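Local structure of putative nudix hydrolase family member (Chromobacterium violaceum, 3F13) at residues B[16-21]-B[80-85]; B[75-80]-B[121-126]. The protein probably acts as a magnesium-dependent hydrolase of the Nudix family, although its own substrate is not established. All coordinates share one frame; numbering follows the deposited sequence.

How the interactions relate
Interaction 1 pairs the parallel strands 16-21 and 82-85, while interaction 2 lays helix segment 121-126 on strand 75-78 of the same mixed sheet; they are about 9 Å apart, centre to centre. The turn between strands 70-78 and 82-90 joins them, and P80 belongs to both. Those two strands are antiparallel neighbours, so H84 N probably hydrogen-bonds H77 O across 2.8 Å. K85 NZ forms a salt bridge of 2.8 Å with D76 OD1. Helix 118-132 lies over the face that carries F75 and H77. Interaction 1 borders, on the other face, helix 52-64 of the Nudix box, which in this family usually supplies the metal-binding glutamates.

Interaction 1. Residues B[16-21]-B[80-85]; sequences ARRATA and PFNAHK
A run of five backbone hydrogen bonds joins strand 16-21 to 81-85 in parallel register, A16 beside N82 and A19 beside K85. A16 is held by both its ends, its N donating to F81 O and its O receiving A83 N at 2.8 Å. R18 repeats the pattern: its N donates to A83 O in a nearly straight bond (174°) from above the carbonyl plane, and its O accepts K85 N. T20 N then closes the run on K85 O.

The side-chain hydrogen bond between the segments is T20 OG1 to H84 ND1, 2.7 Å long, meeting the imidazole at its edge; either atom could be the donor. T20 OG1 stands anti to its carbonyl carbon (chi1 -69°), beside its own N.

R18 adds carbon packing on that face. Its CB sits over the H84 ring, 4.2 Å from the centroid and offset toward the rim, in a CH-pi contact. Farther along the arginine, CD lies 3.4 Å from N82 CG.

R17, A19 and K85 point to the other face, where they touch helix 52-64, recognisable by sequence as the Nudix-box helix. R17 NH2 hydrogen-bonds E50 O, and A83 O also accepts R52 NH2. On its other edge strand 16-25 pairs antiparallel with strand 43-45, while strand 70-78 flanks 82-90.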
ATOM      1  N   ALA B  16       6.891  19.674  -8.585  1.00 29.70           N
ATOM      2  CA  ALA B  16       5.570  19.061  -8.382  1.00 29.29           C
ATOM      3  C   ALA B  16       5.671  17.647  -7.841  1.00 28.12           C
ATOM      4  O   ALA B  16       6.572  16.904  -8.205  1.00 30.46           O
ATOM      5  CB  ALA B  16       4.743  19.059  -9.679  1.00 29.55           C
ATOM      6  N   ARG B  17       4.727  17.270  -6.994  1.00 28.04           N
ATOM      7  CA  ARG B  17       4.777  15.911  -6.390  1.00 28.07           C
ATOM      8  C   ARG B  17       4.150  14.885  -7.313  1.00 28.20           C
ATOM      9  O   ARG B  17       2.987  15.052  -7.744  1.00 28.94           O
ATOM     10  CB  ARG B  17       4.064  15.911  -5.048  1.00 27.59           C
ATOM     11  CG  ARG B  17       4.746  16.761  -3.952  1.00 28.22           C
ATOM     12  CD  ARG B  17       3.921  16.686  -2.644  1.00 28.06           C
ATOM     13  NE  ARG B  17       2.541  17.118  -2.897  1.00 26.71           N
ATOM     14  CZ  ARG B  17       1.434  16.407  -2.648  1.00 28.40           C
ATOM     15  NH1 ARG B  17       0.257  16.925  -2.954  1.00 28.98           N
ATOM     16  NH2 ARG B  17       1.466  15.211  -2.063  1.00 27.37           N
ATOM     17  N   ARG B  18       4.899  13.833  -7.667  1.00 26.93           N
ATOM     18  CA  ARG B  18       4.335  12.813  -8.539  1.00 26.64           C
ATOM     19  C   ARG B  18       4.460  11.482  -7.838  1.00 26.91           C
ATOM     20  O   ARG B  18       5.364  11.324  -7.008  1.00 26.94           O
ATOM     21  CB  ARG B  18       5.053  12.756  -9.885  1.00 28.07           C
ATOM     22  CG  ARG B  18       4.801  14.022 -10.729  1.00 28.34           C
ATOM     23  CD  ARG B  18       5.355  13.889 -12.126  1.00 31.17           C
ATOM     24  NE  ARG B  18       4.671  12.878 -12.940  1.00 34.78           N
ATOM     25  CZ  ARG B  18       3.755  13.179 -13.859  1.00 36.16           C
ATOM     26  NH1 ARG B  18       3.181  12.206 -14.552  1.00 37.87           N
ATOM     27  NH2 ARG B  18       3.406  14.446 -14.063  1.00 36.85           N
ATOM     28  N   ALA B  19       3.552  10.549  -8.138  1.00 26.48           N
ATOM     29  CA  ALA B  19       3.734   9.151  -7.676  1.00 25.33           C
ATOM     30  C   ALA B  19       4.060   8.302  -8.897  1.00 24.98           C
ATOM     31  O   ALA B  19       3.533   8.561  -9.976  1.00 27.40           O
ATOM     32  CB  ALA B  19       2.466   8.596  -6.982  1.00 25.67           C
ATOM     33  N   THR B  20       4.897   7.277  -8.749  1.00 25.45           N
ATOM     34  CA  THR B  20       5.228   6.449  -9.896  1.00 25.47           C
ATOM     35  C   THR B  20       5.153   5.012  -9.415  1.00 25.36           C
ATOM     36  O   THR B  20       5.623   4.757  -8.287  1.00 24.14           O
ATOM     37  CB  THR B  20       6.656   6.767 -10.365  1.00 26.51           C
ATOM     38  OG1 THR B  20       6.655   8.092 -10.933  1.00 30.02           O
ATOM     39  CG2 THR B  20       7.162   5.738 -11.400  1.00 26.29           C
ATOM     40  N   ALA B  21       4.547   4.113 -10.208  1.00 25.06           N
ATOM     41  CA  ALA B  21       4.391   2.673  -9.822  1.00 24.84           C
ATOM     42  C   ALA B  21       5.297   1.754 -10.589  1.00 25.85           C
ATOM     43  O   ALA B  21       5.420   1.862 -11.819  1.00 24.73           O
ATOM     44  CB  ALA B  21       2.945   2.194 -10.063  1.00 25.60           C
ATOM     45  N   PRO B  80      14.364  17.877 -12.697  1.00 31.32           N
ATOM     46  CA  PRO B  80      14.362  19.334 -12.552  1.00 32.13           C
ATOM     47  C   PRO B  80      12.994  19.908 -12.298  1.00 32.25           C
ATOM     48  O   PRO B  80      12.905  20.998 -11.731  1.00 32.76           O
ATOM     49  CB  PRO B  80      14.945  19.830 -13.892  1.00 32.65           C
ATOM     50  CG  PRO B  80      15.870  18.674 -14.334  1.00 32.60           C
ATOM     51  CD  PRO B  80      15.005  17.440 -13.951  1.00 32.33           C
ATOM     52  N   PHE B  81      11.950  19.158 -12.657  1.00 32.17           N
ATOM     53  CA  PHE B  81      10.571  19.621 -12.550  1.00 33.20           C
ATOM     54  C   PHE B  81       9.680  18.930 -11.507  1.00 31.70           C
ATOM     55  O   PHE B  81       8.707  19.528 -11.031  1.00 30.94           O
ATOM     56  CB  PHE B  81       9.892  19.485 -13.911  1.00 34.79           C
ATOM     57  CG  PHE B  81      10.386  20.492 -14.915  1.00 39.56           C
ATOM     58  CD1 PHE B  81       9.758  21.732 -15.041  1.00 44.22           C
ATOM     59  CD2 PHE B  81      11.490  20.217 -15.686  1.00 42.76           C
ATOM     60  CE1 PHE B  81      10.227  22.675 -15.957  1.00 45.77           C
ATOM     61  CE2 PHE B  81      11.977  21.147 -16.586  1.00 45.43           C
ATOM     62  CZ  PHE B  81      11.345  22.384 -16.722  1.00 46.37           C
ATOM     63  N   ASN B  82       9.998  17.669 -11.213  1.00 31.16           N
ATOM     64  CA  ASN B  82       9.124  16.793 -10.441  1.00 30.32           C
ATOM     65  C   ASN B  82       9.843  16.068  -9.303  1.00 29.01           C
ATOM     66  O   ASN B  82      11.039  15.727  -9.406  1.00 28.26           O
ATOM     67  CB  ASN B  82       8.487  15.786 -11.393  1.00 31.52           C
ATOM     68  CG  ASN B  82       7.561  16.479 -12.388  1.00 33.80           C
ATOM     69  OD1 ASN B  82       6.734  17.308 -11.999  1.00 40.43           O
ATOM     70  ND2 ASN B  82       7.734  16.197 -13.653  1.00 36.86           N
ATOM     71  N   ALA B  83       9.130  15.855  -8.204  1.00 27.46           N
ATOM     72  CA  ALA B  83       9.638  15.012  -7.125  1.00 27.34           C
ATOM     73  C   ALA B  83       8.812  13.723  -7.040  1.00 27.45           C
ATOM     74  O   ALA B  83       7.676  13.764  -6.605  1.00 27.30           O
ATOM     75  CB  ALA B  83       9.620  15.752  -5.781  1.00 27.02           C
ATOM     76  N   HIS B  84       9.383  12.580  -7.456  1.00 26.95           N
ATOM     77  CA  HIS B  84       8.603  11.360  -7.499  1.00 25.84           C
ATOM     78  C   HIS B  84       8.769  10.603  -6.198  1.00 26.20           C
ATOM     79  O   HIS B  84       9.876  10.573  -5.649  1.00 26.33           O
ATOM     80  CB  HIS B  84       9.122  10.400  -8.589  1.00 26.56           C
ATOM     81  CG  HIS B  84       8.941  10.907  -9.989  1.00 26.88           C
ATOM     82  ND1 HIS B  84       7.992  10.404 -10.855  1.00 29.86           N
ATOM     83  CD2 HIS B  84       9.603  11.868 -10.674  1.00 29.41           C
ATOM     84  CE1 HIS B  84       8.088  11.024 -12.021  1.00 30.60           C
ATOM     85  NE2 HIS B  84       9.067  11.909 -11.940  1.00 31.60           N
ATOM     86  N   LYS B  85       7.689  10.028  -5.686  1.00 25.26           N
ATOM     87  CA  LYS B  85       7.859   8.842  -4.812  1.00 24.88           C
ATOM     88  C   LYS B  85       7.585   7.610  -5.652  1.00 25.25           C
ATOM     89  O   LYS B  85       6.592   7.547  -6.393  1.00 24.17           O
ATOM     90  CB  LYS B  85       6.955   8.864  -3.588  1.00 24.66           C
ATOM     91  CG  LYS B  85       7.471   9.787  -2.480  1.00 29.34           C
ATOM     92  CD  LYS B  85       6.628   9.752  -1.242  1.00 33.72           C
ATOM     93  CE  LYS B  85       7.251  10.666  -0.202  1.00 36.63           C
ATOM     94  NZ  LYS B  85       8.642  10.247   0.181  1.00 40.46           N
TER

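Interaction 2. Residues B[75-80]-B[121-126]; sequences FDHITP and RAILRR
R126 and F75 meet between helix and strand, and their torsions set up the approach. R126 CG is anti to the backbone N (chi1 -169°), and a bend at chi2 then helps bring the guanidinium to the ring. F75 CG stands between its own N and carbonyl carbon (chi1 50°).

The arginine lies lengthwise over one face of the phenylalanine, the two side chains running in opposite directions. R126 CG makes a CH-pi contact 3.9 Å from the ring centroid. Beyond it the guanidinium stacks on the ring, planes 18° apart and centres separated by 4.3 Å, with F75 CD1 over the middle of the guanidinium. I123 O lies at the ring's edge near CZ; I123 CG2 is 4.1 Å from F75 CZ. R126 NH2 reaches past the ring to D76 O, 2.9 Å away, but the bond is bent and weak.

The second contact sets an aliphatic side chain on an aromatic ring. I123 CG1 sits over one face of the H77 ring, 3.7 Å from the centroid, in another CH-pi contact, while A122 CB comes within 3.6 Å of H77 CE1. H77 NE2 hydrogen-bonds E119 OE1 on the same helix, a link that helps fix the ring's rotation.

Segment 121-126 runs roughly antiparallel to strand 75-78, their segment axes 10.0 Å apart. F75 also touches L130 and V86, and I123 reaches V86 and L41, extending the apolar layer beneath the helix. With helix 52-64 on the other face, this gives the alpha/beta/alpha sandwich of the Nudix fold. The arginine serves mainly through its flat face and methylenes: stacking on F75 is probably strengthened by cation-pi attraction, with the D76 carbonyl adding a modest polar pull, and E119 may favour a proton on the imidazole nitrogen it meets.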
ATOM      1  N   PHE B  75      11.605   4.547  -2.957  1.00 25.63           N
ATOM      2  CA  PHE B  75      12.531   5.689  -2.873  1.00 27.22           C
ATOM      3  C   PHE B  75      11.947   6.909  -3.561  1.00 27.05           C
ATOM      4  O   PHE B  75      10.897   6.808  -4.254  1.00 26.07           O
ATOM      5  CB  PHE B  75      13.886   5.353  -3.536  1.00 26.62           C
ATOM      6  CG  PHE B  75      13.771   4.750  -4.942  1.00 27.59           C
ATOM      7  CD1 PHE B  75      13.631   5.569  -6.059  1.00 28.20           C
ATOM      8  CD2 PHE B  75      13.831   3.376  -5.136  1.00 26.50           C
ATOM      9  CE1 PHE B  75      13.528   5.017  -7.375  1.00 24.83           C
ATOM     10  CE2 PHE B  75      13.735   2.810  -6.430  1.00 28.11           C
ATOM     11  CZ  PHE B  75      13.552   3.655  -7.551  1.00 27.63           C
ATOM     12  N   ASP B  76      12.652   8.032  -3.401  1.00 28.03           N
ATOM     13  CA  ASP B  76      12.280   9.280  -4.054  1.00 30.65           C
ATOM     14  C   ASP B  76      13.169   9.407  -5.291  1.00 31.23           C
ATOM     15  O   ASP B  76      14.319   8.959  -5.279  1.00 31.08           O
ATOM     16  CB  ASP B  76      12.542  10.482  -3.144  1.00 31.79           C
ATOM     17  CG  ASP B  76      11.864  10.361  -1.792  1.00 36.34           C
ATOM     18  OD1 ASP B  76      10.681   9.939  -1.730  1.00 38.34           O
ATOM     19  OD2 ASP B  76      12.535  10.659  -0.771  1.00 41.20           O
ATOM     20  N   HIS B  77      12.653  10.020  -6.353  1.00 30.32           N
ATOM     21  CA  HIS B  77      13.449  10.277  -7.527  1.00 31.01           C
ATOM     22  C   HIS B  77      13.147  11.723  -7.920  1.00 31.15           C
ATOM     23  O   HIS B  77      12.008  12.025  -8.277  1.00 29.14           O
ATOM     24  CB  HIS B  77      13.013   9.363  -8.661  1.00 31.64           C
ATOM     25  CG  HIS B  77      13.752   9.598  -9.936  1.00 35.44           C
ATOM     26  ND1 HIS B  77      14.980   9.035 -10.193  1.00 35.32           N
ATOM     27  CD2 HIS B  77      13.441  10.339 -11.024  1.00 36.77           C
ATOM     28  CE1 HIS B  77      15.395   9.416 -11.389  1.00 37.49           C
ATOM     29  NE2 HIS B  77      14.482  10.213 -11.912  1.00 39.18           N
ATOM     30  N   ILE B  78      14.125  12.623  -7.824  1.00 30.70           N
ATOM     31  CA  ILE B  78      13.848  14.003  -8.245  1.00 30.53           C
ATOM     32  C   ILE B  78      14.437  14.318  -9.629  1.00 29.95           C
ATOM     33  O   ILE B  78      15.504  13.854 -10.002  1.00 29.18           O
ATOM     34  CB  ILE B  78      14.305  15.083  -7.220  1.00 31.42           C
ATOM     35  CG1 ILE B  78      15.831  15.124  -7.140  1.00 33.07           C
ATOM     36  CG2 ILE B  78      13.673  14.801  -5.831  1.00 33.17           C
ATOM     37  CD1 ILE B  78      16.398  16.322  -6.429  1.00 36.60           C
ATOM     38  N   THR B  79      13.730  15.159 -10.354  1.00 28.94           N
ATOM     39  CA  THR B  79      14.218  15.655 -11.640  1.00 30.20           C
ATOM     40  C   THR B  79      14.081  17.179 -11.582  1.00 30.31           C
ATOM     41  O   THR B  79      13.675  17.719 -10.558  1.00 29.27           O
ATOM     42  CB  THR B  79      13.332  15.141 -12.767  1.00 29.97           C
ATOM     43  OG1 THR B  79      12.161  15.955 -12.809  1.00 31.47           O
ATOM     44  CG2 THR B  79      12.925  13.688 -12.488  1.00 31.13           C
ATOM     45  N   PRO B  80      14.364  17.877 -12.697  1.00 31.32           N
ATOM     46  CA  PRO B  80      14.362  19.334 -12.552  1.00 32.13           C
ATOM     47  C   PRO B  80      12.994  19.908 -12.298  1.00 32.25           C
ATOM     48  O   PRO B  80      12.905  20.998 -11.731  1.00 32.76           O
ATOM     49  CB  PRO B  80      14.945  19.830 -13.892  1.00 32.65           C
ATOM     50  CG  PRO B  80      15.870  18.674 -14.334  1.00 32.60           C
ATOM     51  CD  PRO B  80      15.005  17.440 -13.951  1.00 32.33           C
ATOM     52  N   ARG B 121      13.386   5.298 -17.382  1.00 32.95           N
ATOM     53  CA  ARG B 121      14.538   4.385 -17.389  1.00 32.57           C
ATOM     54  C   ARG B 121      15.411   4.511 -16.154  1.00 32.10           C
ATOM     55  O   ARG B 121      15.872   3.501 -15.621  1.00 32.55           O
ATOM     56  CB  ARG B 121      15.422   4.576 -18.643  1.00 33.25           C
ATOM     57  CG  ARG B 121      16.342   3.401 -18.872  1.00 33.14           C
ATOM     58  CD  ARG B 121      17.203   3.546 -20.168  1.00 36.17           C
ATOM     59  NE  ARG B 121      16.376   3.520 -21.381  1.00 36.18           N
ATOM     60  CZ  ARG B 121      16.142   2.442 -22.122  1.00 34.90           C
ATOM     61  NH1 ARG B 121      16.653   1.267 -21.784  1.00 38.23           N
ATOM     62  NH2 ARG B 121      15.381   2.537 -23.212  1.00 36.84           N
ATOM     63  N   ALA B 122      15.635   5.742 -15.700  1.00 31.99           N
ATOM     64  CA  ALA B 122      16.475   6.011 -14.527  1.00 31.10           C
ATOM     65  C   ALA B 122      15.873   5.300 -13.325  1.00 31.57           C
ATOM     66  O   ALA B 122      16.586   4.686 -12.503  1.00 31.00           O
ATOM     67  CB  ALA B 122      16.506   7.491 -14.247  1.00 32.16           C
ATOM     68  N   ILE B 123      14.553   5.397 -13.216  1.00 30.17           N
ATOM     69  CA  ILE B 123      13.904   4.807 -12.038  1.00 30.57           C
ATOM     70  C   ILE B 123      14.032   3.271 -12.071  1.00 29.91           C
ATOM     71  O   ILE B 123      14.258   2.606 -11.050  1.00 30.19           O
ATOM     72  CB  ILE B 123      12.420   5.272 -11.964  1.00 29.79           C
ATOM     73  CG1 ILE B 123      12.344   6.750 -11.532  1.00 29.52           C
ATOM     74  CG2 ILE B 123      11.606   4.315 -11.072  1.00 29.98           C
ATOM     75  CD1 ILE B 123      10.993   7.462 -11.851  1.00 28.70           C
ATOM     76  N   LEU B 124      13.879   2.681 -13.252  1.00 30.69           N
ATOM     77  CA  LEU B 124      13.988   1.229 -13.368  1.00 31.36           C
ATOM     78  C   LEU B 124      15.387   0.731 -13.066  1.00 31.61           C
ATOM     79  O   LEU B 124      15.557  -0.388 -12.550  1.00 31.97           O
ATOM     80  CB  LEU B 124      13.552   0.751 -14.763  1.00 32.49           C
ATOM     81  CG  LEU B 124      12.048   0.766 -14.972  1.00 34.27           C
ATOM     82  CD1 LEU B 124      11.750   0.372 -16.411  1.00 37.57           C
ATOM     83  CD2 LEU B 124      11.395  -0.168 -13.934  1.00 37.21           C
ATOM     84  N   ARG B 125      16.406   1.535 -13.384  1.00 31.79           N
ATOM     85  CA  ARG B 125      17.767   1.129 -13.031  1.00 31.62           C
ATOM     86  C   ARG B 125      17.947   1.030 -11.507  1.00 30.87           C
ATOM     87  O   ARG B 125      18.549   0.093 -10.996  1.00 31.42           O
ATOM     88  CB  ARG B 125      18.809   2.097 -13.612  1.00 31.69           C
ATOM     89  CG  ARG B 125      18.966   1.945 -15.085  1.00 36.11           C
ATOM     90  CD  ARG B 125      20.424   2.254 -15.546  1.00 40.19           C
ATOM     91  NE  ARG B 125      20.588   1.615 -16.842  1.00 43.39           N
ATOM     92  CZ  ARG B 125      20.408   2.253 -17.980  1.00 44.93           C
ATOM     93  NH1 ARG B 125      20.531   1.611 -19.138  1.00 47.50           N
ATOM     94  NH2 ARG B 125      20.123   3.546 -17.952  1.00 47.27           N
ATOM     95  N   ARG B 126      17.436   2.019 -10.790  1.00 30.39           N
ATOM     96  CA  ARG B 126      17.565   2.068  -9.343  1.00 29.82           C
ATOM     97  C   ARG B 126      16.771   0.943  -8.724  1.00 29.77           C
ATOM     98  O   ARG B 126      17.206   0.315  -7.770  1.00 29.42           O
ATOM     99  CB  ARG B 126      17.045   3.403  -8.833  1.00 31.92           C
ATOM    100  CG  ARG B 126      17.374   3.654  -7.377  1.00 35.58           C
ATOM    101  CD  ARG B 126      17.589   5.180  -7.205  1.00 43.15           C
ATOM    102  NE  ARG B 126      17.404   5.597  -5.821  1.00 46.69           N
ATOM    103  CZ  ARG B 126      16.981   6.806  -5.470  1.00 46.02           C
ATOM    104  NH1 ARG B 126      16.842   7.102  -4.195  1.00 49.35           N
ATOM    105  NH2 ARG B 126      16.670   7.699  -6.402  1.00 46.84           N
TER